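Local coordinates for fructose-bisphosphatase (Pyrococcus horikoshii, PDB 1VDW), which probably hydrolyses the 1-phosphate of fructose 1,6-bisphosphate, and perhaps inositol monophosphate, with the help of magnesium as a homodimeric phosphatase, at residues A[19-24]-A[90-95]; A[177-182]-A[188-193]; A[237-240]-A[244-247]. All coordinates share one frame; numbering follows the deposited sequence.

Overall arrangement
From the N terminus, the chain first runs through helix 3-20, whose C-terminal end meets the short helix 89-93 in interaction 1; this closes a long loop that takes in helix 45-60 and the first strands of the eight-stranded mixed sheet. The two later contacts follow in series, with no nesting or crossing. Interaction 2 folds helix 175-184 back on strand 189-193, and interaction 3 does the reverse, strand 234-239 turning into helix 242-250. Strands 189-193 and 234-239 are antiparallel neighbours in the five-stranded sheet, so these two contacts touch, their centres about 10 Å apart, whereas interactions 1 and 3 lie on opposite sides of the chain's centre.

Interaction 1 of 3, residues A[19-24]-A[90-95]; sequences HNIMPL and YNFING
The ring of F92, on the short helix 89-93 of the inositol monophosphatase fold, reaches I21, M22 and L24 at the C-terminal end of helix 3-20, where the chain passes into the 3-10 segment 22-24. Apolar packing makes up most of the contact. I21 and F92 lie at an oblique angle to each other, with I21 CG2 3.7 Å from F92 CE1 and about as far from CZ. On the L24 side, CB lies 4.0 Å from F92 CE2, and M22 SD stands more loosely near the ring plane at the edge. With its CG anti to the backbone N (chi1 -173°), the phenylalanine extends from its helix toward residues 21-24. Within 90-95, N94 ND2 donates to Y90 O at 3.0 Å, and G95, with positive phi, is the C-prime residue of the Schellman motif that ends the helix. N91, N94 and G95 also bond arginines of the second subunit. Around the pair, F99 meets the F92 ring edge-to-face, and V46 of helix 45-60 touches both I21 and F92. The F92 side chain is about 4 Å from that of L86, which places the cluster near the predicted magnesium site. Replacing F92 by an alanine would remove the ring, which is likely to open a gap beside I21 and L24 and to leave F99 without its edge-to-face partner. At the ring edge, the backbone I21 O approaches F92 CZ to 3.4 Å.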
# COMPACT_ATOMS: atom_id res chain seq x y z
N HIS A 19 4.87 -21.20 -6.47
CA HIS A 19 5.35 -22.42 -5.84
C HIS A 19 6.56 -22.24 -4.93
O HIS A 19 6.64 -22.86 -3.87
CB HIS A 19 5.67 -23.47 -6.91
CG HIS A 19 6.15 -24.77 -6.35
ND1 HIS A 19 7.44 -24.96 -5.88
CD2 HIS A 19 5.52 -25.95 -6.17
CE1 HIS A 19 7.57 -26.19 -5.43
NE2 HIS A 19 6.42 -26.82 -5.59
N ASN A 20 7.50 -21.39 -5.34
CA ASN A 20 8.71 -21.18 -4.57
C ASN A 20 8.75 -19.95 -3.68
O ASN A 20 9.43 -19.94 -2.66
CB ASN A 20 9.91 -21.14 -5.52
CG ASN A 20 10.20 -22.48 -6.15
OD1 ASN A 20 10.76 -23.37 -5.51
ND2 ASN A 20 9.80 -22.64 -7.40
N ILE A 21 8.03 -18.90 -4.07
CA ILE A 21 8.03 -17.67 -3.30
C ILE A 21 6.83 -17.45 -2.38
O ILE A 21 7.01 -17.14 -1.20
CB ILE A 21 8.15 -16.44 -4.23
CG1 ILE A 21 9.44 -16.53 -5.06
CG2 ILE A 21 8.15 -15.16 -3.40
CD1 ILE A 21 10.71 -16.53 -4.24
N MET A 22 5.62 -17.62 -2.88
CA MET A 22 4.45 -17.37 -2.03
C MET A 22 4.40 -18.18 -0.73
O MET A 22 3.89 -17.68 0.28
CB MET A 22 3.15 -17.54 -2.82
CG MET A 22 2.87 -16.39 -3.79
SD MET A 22 2.94 -14.73 -3.03
CE MET A 22 1.45 -14.74 -2.08
N PRO A 23 4.90 -19.43 -0.73
CA PRO A 23 4.83 -20.15 0.54
C PRO A 23 5.67 -19.46 1.62
O PRO A 23 5.53 -19.73 2.81
CB PRO A 23 5.38 -21.53 0.18
CG PRO A 23 4.97 -21.69 -1.25
CD PRO A 23 5.30 -20.33 -1.82
N LEU A 24 6.53 -18.55 1.18
CA LEU A 24 7.40 -17.82 2.09
C LEU A 24 6.72 -16.59 2.68
O LEU A 24 7.23 -16.00 3.64
CB LEU A 24 8.69 -17.41 1.37
CG LEU A 24 9.62 -18.54 0.91
CD1 LEU A 24 10.81 -17.95 0.18
CD2 LEU A 24 10.08 -19.36 2.11
N TYR A 90 10.99 -5.53 1.09
CA TYR A 90 10.69 -5.16 2.47
C TYR A 90 9.23 -5.48 2.77
O TYR A 90 8.90 -6.05 3.81
CB TYR A 90 10.92 -3.67 2.74
CG TYR A 90 10.51 -3.28 4.14
CD1 TYR A 90 11.41 -3.41 5.21
CD2 TYR A 90 9.21 -2.87 4.42
CE1 TYR A 90 11.01 -3.15 6.51
CE2 TYR A 90 8.80 -2.61 5.73
CZ TYR A 90 9.70 -2.75 6.77
OH TYR A 90 9.31 -2.52 8.07
N ASN A 91 8.34 -5.10 1.86
CA ASN A 91 6.93 -5.35 2.07
C ASN A 91 6.65 -6.83 2.24
O ASN A 91 5.97 -7.24 3.17
CB ASN A 91 6.11 -4.82 0.89
CG ASN A 91 6.08 -3.31 0.81
OD1 ASN A 91 6.39 -2.61 1.78
ND2 ASN A 91 5.67 -2.79 -0.34
N PHE A 92 7.20 -7.63 1.33
CA PHE A 92 7.00 -9.07 1.38
C PHE A 92 7.38 -9.68 2.73
O PHE A 92 6.59 -10.39 3.33
CB PHE A 92 7.81 -9.75 0.28
CG PHE A 92 7.53 -11.22 0.15
CD1 PHE A 92 6.66 -11.68 -0.82
CD2 PHE A 92 8.12 -12.14 1.01
CE1 PHE A 92 6.37 -13.04 -0.94
CE2 PHE A 92 7.84 -13.50 0.91
CZ PHE A 92 6.97 -13.95 -0.07
N ILE A 93 8.58 -9.38 3.21
CA ILE A 93 9.02 -9.97 4.47
C ILE A 93 8.30 -9.42 5.69
O ILE A 93 8.39 -9.99 6.77
CB ILE A 93 10.56 -9.84 4.66
CG1 ILE A 93 10.97 -8.37 4.75
CG2 ILE A 93 11.28 -10.52 3.50
CD1 ILE A 93 12.45 -8.18 5.08
N ASN A 94 7.56 -8.33 5.52
CA ASN A 94 6.81 -7.75 6.62
C ASN A 94 5.31 -7.95 6.46
O ASN A 94 4.52 -7.32 7.16
CB ASN A 94 7.17 -6.28 6.78
CG ASN A 94 8.49 -6.09 7.49
OD1 ASN A 94 8.56 -6.18 8.72
ND2 ASN A 94 9.55 -5.87 6.73
N GLY A 95 4.93 -8.83 5.55
CA GLY A 95 3.53 -9.13 5.33
C GLY A 95 2.70 -8.01 4.73
O GLY A 95 1.47 -8.03 4.85

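Interaction 2 of 3, residues A[177-182]-A[188-193]; sequences LELAYL and DAVVDI
Helix 175-184 packs on one face of the five-stranded mixed sheet, and here its middle turns lie against strand 189-193, to which it is joined by a short connection. The segments run nearly antiparallel, at 153°, with their axes 8.1 Å apart at closest approach. V190 is the strand residue that points into the helix, and its branches divide the work. CG1 stands anti to the backbone N (chi1 175°), leaving CG2 to meet the helix backbone, 3.4 Å from E178 O. The same methyl packs against L182 CB at 4.0 Å. L179 comes in at about a right angle to the valine and brings its CD2 to 4.1 Å from V190 CB. Nearer the connection, the L182 tip reaches the residue just before the strand, with L182 CD1 3.4 Å from D188 O. The link between the segments is thus entirely one of van der Waals contact, while the carboxylates of the buried acids turn away from it to other partners: D188 makes a salt bridge to R143, and E178 is held by Y154, S152 and the backbone N of L172, its side chain about 7 Å from that of D87, a predicted magnesium ligand. Strands 150-154 and 234-239 flank strand 189-193, and A238 of the latter touches both L179 and L182. A180 and Y181 touch Y125 of strand 123-128, so the helix lies between the two large sheets.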
# COMPACT_ATOMS: atom_id res chain seq x y z
N LEU A 177 4.20 -1.88 -9.23
CA LEU A 177 2.77 -1.88 -9.01
C LEU A 177 2.20 -0.48 -9.14
O LEU A 177 1.10 -0.30 -9.66
CB LEU A 177 2.41 -2.43 -7.63
CG LEU A 177 2.65 -3.92 -7.43
CD1 LEU A 177 2.14 -4.31 -6.06
CD2 LEU A 177 1.93 -4.72 -8.51
N GLU A 178 2.93 0.52 -8.66
CA GLU A 178 2.41 1.86 -8.76
C GLU A 178 2.27 2.28 -10.22
O GLU A 178 1.29 2.91 -10.59
CB GLU A 178 3.27 2.80 -7.91
CG GLU A 178 2.94 2.57 -6.42
CD GLU A 178 4.01 2.99 -5.45
OE1 GLU A 178 5.13 2.46 -5.52
OE2 GLU A 178 3.72 3.86 -4.59
N LEU A 179 3.22 1.88 -11.05
CA LEU A 179 3.14 2.18 -12.48
C LEU A 179 2.00 1.37 -13.11
O LEU A 179 1.30 1.87 -14.00
CB LEU A 179 4.48 1.88 -13.16
CG LEU A 179 5.56 2.92 -12.85
CD1 LEU A 179 6.92 2.39 -13.27
CD2 LEU A 179 5.24 4.23 -13.57
N ALA A 180 1.81 0.13 -12.68
CA ALA A 180 0.73 -0.70 -13.20
C ALA A 180 -0.61 -0.08 -12.80
O ALA A 180 -1.57 -0.12 -13.58
CB ALA A 180 0.84 -2.12 -12.64
N TYR A 181 -0.68 0.47 -11.59
CA TYR A 181 -1.91 1.10 -11.12
C TYR A 181 -2.21 2.31 -11.98
O TYR A 181 -3.37 2.57 -12.32
CB TYR A 181 -1.79 1.50 -9.66
CG TYR A 181 -1.79 0.35 -8.67
CD1 TYR A 181 -1.99 -0.97 -9.07
CD2 TYR A 181 -1.58 0.59 -7.31
CE1 TYR A 181 -1.97 -2.02 -8.15
CE2 TYR A 181 -1.56 -0.44 -6.39
CZ TYR A 181 -1.75 -1.74 -6.81
OH TYR A 181 -1.71 -2.75 -5.88
N LEU A 182 -1.18 3.07 -12.33
CA LEU A 182 -1.35 4.23 -13.20
C LEU A 182 -1.90 3.74 -14.55
O LEU A 182 -2.83 4.32 -15.11
CB LEU A 182 -0.01 4.92 -13.42
CG LEU A 182 0.06 5.98 -14.52
CD1 LEU A 182 -0.84 7.16 -14.19
CD2 LEU A 182 1.50 6.43 -14.69
N ASP A 188 -3.39 8.80 -10.89
CA ASP A 188 -3.24 9.77 -11.97
C ASP A 188 -1.77 10.02 -12.31
O ASP A 188 -1.45 10.44 -13.42
CB ASP A 188 -3.90 11.09 -11.59
CG ASP A 188 -5.38 10.94 -11.32
OD1 ASP A 188 -6.15 10.72 -12.28
OD2 ASP A 188 -5.77 11.02 -10.14
N ALA A 189 -0.89 9.77 -11.35
CA ALA A 189 0.54 9.96 -11.57
C ALA A 189 1.39 9.16 -10.59
O ALA A 189 0.92 8.75 -9.53
CB ALA A 189 0.89 11.45 -11.46
N VAL A 190 2.64 8.95 -10.98
CA VAL A 190 3.64 8.25 -10.17
C VAL A 190 4.86 9.15 -10.25
O VAL A 190 5.39 9.42 -11.33
CB VAL A 190 3.98 6.86 -10.73
CG1 VAL A 190 5.11 6.23 -9.92
CG2 VAL A 190 2.75 5.97 -10.69
N VAL A 191 5.30 9.62 -9.09
CA VAL A 191 6.43 10.54 -9.01
C VAL A 191 7.49 10.00 -8.06
O VAL A 191 7.23 9.80 -6.88
CB VAL A 191 5.95 11.91 -8.49
CG1 VAL A 191 7.11 12.89 -8.43
CG2 VAL A 191 4.83 12.43 -9.36
N ASP A 192 8.68 9.75 -8.59
CA ASP A 192 9.78 9.27 -7.76
C ASP A 192 11.00 10.09 -8.13
O ASP A 192 11.58 9.91 -9.22
CB ASP A 192 10.05 7.79 -7.99
CG ASP A 192 11.02 7.20 -6.96
OD1 ASP A 192 11.96 7.91 -6.55
OD2 ASP A 192 10.83 6.03 -6.58
N ILE A 193 11.40 10.98 -7.23
CA ILE A 193 12.54 11.85 -7.48
C ILE A 193 13.64 11.67 -6.45
O ILE A 193 14.37 12.61 -6.12
CB ILE A 193 12.08 13.33 -7.52
CG1 ILE A 193 11.37 13.71 -6.21
CG2 ILE A 193 11.13 13.54 -8.69
CD1 ILE A 193 10.89 15.15 -6.16

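Interaction 3 of 3, residues A[237-240]-A[244-247]; sequences IAAN and LLET
L245, near the start of helix 242-250, reaches back to strand 234-239, which it follows after a tight turn. Its CB meets the methyl of A239, L245 CB and A239 CB lying 4.1 Å apart where the backbones come nearest. From there CG, anti to the backbone N at chi1 -163°, carries the chain along the strand toward I237, and CG approaches I237 CG2 to 3.6 Å. The two methyls then part: CD1 comes to 3.7 Å from the backbone I237 O, while CD2 lies 3.8 Å from I237 CG2. I237 CG2, anti to its own backbone N, is the branch that meets L245. The two side chains cross at about a right angle, and that of I237 also touches I248 and L249 further along the helix. At the other end of the segments, L244 CD2 rests 4.1 Å from N240 OD1. The amide nitrogen of that asparagine is engaged by D188 OD1, which ties the turn to the residue leading into strand 189-193. I215 and K217 of strand 215-217 also touch L245, so the leucine lies over two neighbouring strands. A238, pointing away from this helix, packs on L179 and L182 of helix 175-184. With helix 175-184 in the middle layer and helix 242-250 outside the sheet, the contact is part of the alpha-beta-alpha-beta-alpha sandwich of the inositol monophosphatase and fructose-bisphosphatase superfamily.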
# COMPACT_ATOMS: atom_id res chain seq x y z
N ILE A 237 8.55 10.84 -13.60
CA ILE A 237 7.34 11.61 -13.41
C ILE A 237 6.44 11.05 -14.51
O ILE A 237 6.59 11.39 -15.69
CB ILE A 237 7.54 13.12 -13.62
CG1 ILE A 237 8.54 13.67 -12.60
CG2 ILE A 237 6.21 13.84 -13.46
CD1 ILE A 237 9.99 13.31 -12.87
N ALA A 238 5.54 10.15 -14.12
CA ALA A 238 4.61 9.51 -15.05
C ALA A 238 3.21 9.99 -14.73
O ALA A 238 2.81 10.04 -13.57
CB ALA A 238 4.70 8.00 -14.91
N ALA A 239 2.44 10.34 -15.76
CA ALA A 239 1.10 10.84 -15.53
C ALA A 239 0.13 10.54 -16.66
O ALA A 239 0.53 10.14 -17.76
CB ALA A 239 1.13 12.35 -15.26
N ASN A 240 -1.15 10.75 -16.38
CA ASN A 240 -2.21 10.52 -17.35
C ASN A 240 -2.64 11.84 -17.98
O ASN A 240 -3.66 11.91 -18.66
CB ASN A 240 -3.41 9.88 -16.66
CG ASN A 240 -4.02 10.79 -15.60
OD1 ASN A 240 -3.52 11.88 -15.32
ND2 ASN A 240 -5.12 10.33 -15.00
N LEU A 244 -0.77 18.09 -15.86
CA LEU A 244 -0.47 17.66 -14.50
C LEU A 244 1.02 17.36 -14.38
O LEU A 244 1.66 17.75 -13.41
CB LEU A 244 -1.30 16.41 -14.16
CG LEU A 244 -0.94 15.67 -12.86
CD1 LEU A 244 -1.03 16.62 -11.68
CD2 LEU A 244 -1.88 14.48 -12.68
N LEU A 245 1.55 16.66 -15.37
CA LEU A 245 2.97 16.31 -15.36
C LEU A 245 3.80 17.59 -15.29
O LEU A 245 4.75 17.68 -14.51
CB LEU A 245 3.32 15.51 -16.62
CG LEU A 245 4.63 14.73 -16.62
CD1 LEU A 245 4.61 13.70 -17.74
CD2 LEU A 245 5.82 15.67 -16.76
N GLU A 246 3.45 18.58 -16.11
CA GLU A 246 4.19 19.84 -16.11
C GLU A 246 4.03 20.57 -14.78
O GLU A 246 4.98 21.20 -14.29
CB GLU A 246 3.73 20.72 -17.28
CG GLU A 246 4.29 20.24 -18.61
CD GLU A 246 3.88 21.12 -19.77
OE1 GLU A 246 3.90 22.36 -19.62
OE2 GLU A 246 3.56 20.57 -20.85
N THR A 247 2.84 20.49 -14.19
CA THR A 247 2.61 21.14 -12.90
C THR A 247 3.48 20.49 -11.84
O THR A 247 4.04 21.16 -10.97
CB THR A 247 1.13 21.02 -12.48
OG1 THR A 247 0.32 21.78 -13.38
CG2 THR A 247 0.93 21.53 -11.05